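Local atomic coordinates of ciona betagamma-crystallin (Ciona intestinalis, PDB entry 2BV2), a protein that binds calcium as a single-domain betagamma-crystallin and serves as a structural component of the neuroectodermal visual system. Residues Ile33-Ile38 against Asn73-Ser78. Sequence-based numbering, arbitrary orientation.
Sequences IVSSII and NDDELS. With CA (calcium ion), chain D; CA (calcium ion), chain C.
L77 lays its CD1 methyl against two side chains of the 33-38 segment: it meets I37 CD1 tip to tip, CD1 to CD1 at 3.6 Å, and crosses V34 obliquely, 3.8 Å from V34 CG1. CG1 of V34, anti to the backbone N (chi1 168°), is the branch that meets it. All three residues are buried; L5 of strand 2-6 packs on V34 and W70 on I37. Beyond this cluster the contact turns polar. D75 N donates to V34 O at 3.2 Å, tilted 34° out of the carbonyl plane, and water 2 donates to the same oxygen while also linking N73 O and E76 N. This is the calcium-binding arrangement of a betagamma-crystallin domain, in which the two Greek key motifs exchange ligands. One calcium takes I33 O, S35 OG and D75 OD1 (2.5 Å from the metal), with E7 O and water 3. D74 is second shell through OD2, which accepts from water 3; its OD1 lies 2.4 Å from S35 OG, too short to be taken at face value. E76, through O and OE1, and S78 OG bind the other calcium together with D32 and D48.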
loop_
_atom_site.group_PDB
_atom_site.type_symbol
_atom_site.label_atom_id
_atom_site.label_comp_id
_atom_site.label_asym_id
_atom_site.label_seq_id
_atom_site.Cartn_x
_atom_site.Cartn_y
_atom_site.Cartn_z
ATOM N N ILE A 33 0.555 -9.112 -1.354
ATOM C CA ILE A 33 1.921 -9.335 -0.896
ATOM C C ILE A 33 2.525 -8.230 -0.063
ATOM O O ILE A 33 3.604 -8.426 0.461
ATOM C CB ILE A 33 2.903 -9.592 -2.071
ATOM C CG1 ILE A 33 3.061 -8.360 -2.958
ATOM C CG2 ILE A 33 2.460 -10.794 -2.889
ATOM C CD1 ILE A 33 4.182 -8.530 -3.972
ATOM N N VAL A 34 1.878 -7.071 0.047
ATOM C CA VAL A 34 2.517 -5.923 0.686
ATOM C C VAL A 34 2.631 -6.099 2.208
ATOM O O VAL A 34 1.673 -6.477 2.884
ATOM C CB VAL A 34 1.787 -4.612 0.359
ATOM C CG1 VAL A 34 2.270 -3.451 1.274
ATOM C CG2 VAL A 34 1.972 -4.245 -1.105
ATOM N N SER A 35 3.838 -5.848 2.723
ATOM C CA SER A 35 4.125 -5.985 4.131
ATOM C C SER A 35 4.761 -4.729 4.766
ATOM O O SER A 35 4.854 -4.655 5.974
ATOM C CB SER A 35 5.017 -7.209 4.324
ATOM O OG SER A 35 4.365 -8.406 3.923
ATOM N N SER A 36 5.242 -3.769 3.961
ATOM C CA SER A 36 5.591 -2.446 4.466
ATOM C C SER A 36 5.392 -1.388 3.378
ATOM O O SER A 36 5.250 -1.719 2.187
ATOM C CB SER A 36 7.033 -2.417 4.969
ATOM O OG SER A 36 7.964 -2.691 3.938
ATOM N N ILE A 37 5.374 -0.125 3.803
ATOM C CA ILE A 37 5.010 0.994 2.930
ATOM C C ILE A 37 5.781 2.242 3.315
ATOM O O ILE A 37 5.967 2.507 4.491
ATOM C CB ILE A 37 3.482 1.319 3.001
ATOM C CG1 ILE A 37 2.629 0.158 2.468
ATOM C CG2 ILE A 37 3.160 2.608 2.225
ATOM C CD1 ILE A 37 1.128 0.420 2.604
ATOM N N ILE A 38 6.226 3.002 2.313
ATOM C CA ILE A 38 6.748 4.333 2.523
ATOM C C ILE A 38 5.886 5.301 1.728
ATOM O O ILE A 38 5.734 5.154 0.508
ATOM C CB ILE A 38 8.207 4.471 2.067
ATOM C CG1 ILE A 38 9.096 3.597 2.964
ATOM C CG2 ILE A 38 8.632 5.965 2.089
ATOM C CD1 ILE A 38 10.567 3.618 2.617
ATOM N N ASN A 73 -3.523 -5.765 7.895
ATOM C CA ASN A 73 -3.168 -7.174 7.842
ATOM C C ASN A 73 -2.069 -7.395 6.802
ATOM O O ASN A 73 -2.006 -6.692 5.793
ATOM C CB ASN A 73 -4.397 -8.005 7.423
ATOM C CG ASN A 73 -5.496 -8.042 8.486
ATOM O OD1 ASN A 73 -5.221 -8.164 9.673
ATOM N ND2 ASN A 73 -6.758 -7.969 8.046
ATOM N N ASP A 74 -1.210 -8.377 7.049
ATOM C CA ASP A 74 -0.115 -8.688 6.139
ATOM C C ASP A 74 -0.660 -9.320 4.879
ATOM O O ASP A 74 -1.611 -10.084 4.951
ATOM C CB ASP A 74 0.874 -9.658 6.793
ATOM C CG ASP A 74 2.119 -9.834 5.970
ATOM O OD1 ASP A 74 2.671 -8.810 5.545
ATOM O OD2 ASP A 74 2.528 -10.986 5.716
ATOM N N ASP A 75 -0.067 -8.980 3.729
ATOM C CA ASP A 75 -0.359 -9.692 2.486
ATOM C C ASP A 75 -1.848 -9.602 2.120
ATOM O O ASP A 75 -2.461 -10.608 1.744
ATOM C CB ASP A 75 0.078 -11.168 2.574
ATOM C CG ASP A 75 1.536 -11.375 2.220
ATOM O OD1 ASP A 75 2.294 -10.384 2.223
ATOM O OD2 ASP A 75 1.918 -12.545 1.913
ATOM N N GLU A 76 -2.397 -8.391 2.219
ATOM C CA GLU A 76 -3.816 -8.139 1.950
ATOM C C GLU A 76 -4.151 -6.906 1.124
ATOM O O GLU A 76 -5.279 -6.768 0.667
ATOM C CB GLU A 76 -4.606 -8.076 3.262
ATOM C CG GLU A 76 -6.086 -8.383 3.119
ATOM C CD GLU A 76 -6.338 -9.681 2.402
ATOM O OE1 GLU A 76 -7.057 -9.670 1.356
ATOM O OE2 GLU A 76 -5.777 -10.701 2.872
ATOM N N LEU A 77 -3.213 -6.009 0.892
ATOM C CA LEU A 77 -3.559 -4.828 0.100
ATOM C C LEU A 77 -3.878 -5.247 -1.323
ATOM O O LEU A 77 -3.165 -6.061 -1.906
ATOM C CB LEU A 77 -2.447 -3.785 0.130
ATOM C CG LEU A 77 -2.288 -3.138 1.514
ATOM C CD1 LEU A 77 -1.230 -2.074 1.476
ATOM C CD2 LEU A 77 -3.605 -2.549 2.019
ATOM N N SER A 78 -4.954 -4.700 -1.873
ATOM C CA SER A 78 -5.339 -4.993 -3.258
ATOM C C SER A 78 -5.555 -3.775 -4.143
ATOM O O SER A 78 -5.552 -3.909 -5.376
ATOM C CB SER A 78 -6.578 -5.868 -3.259
ATOM O OG SER A 78 -6.312 -7.097 -2.618
HETATM CA CA CA D . -6.646 -8.197 -0.677
HETATM CA CA CA C . 4.699 -9.878 2.079
HETATM O O HOH W 1 -0.353 -6.409 -1.578
HETATM O O HOH W 2 -0.981 -5.960 3.109
HETATM O O HOH W 3 4.460 -11.531 3.706
#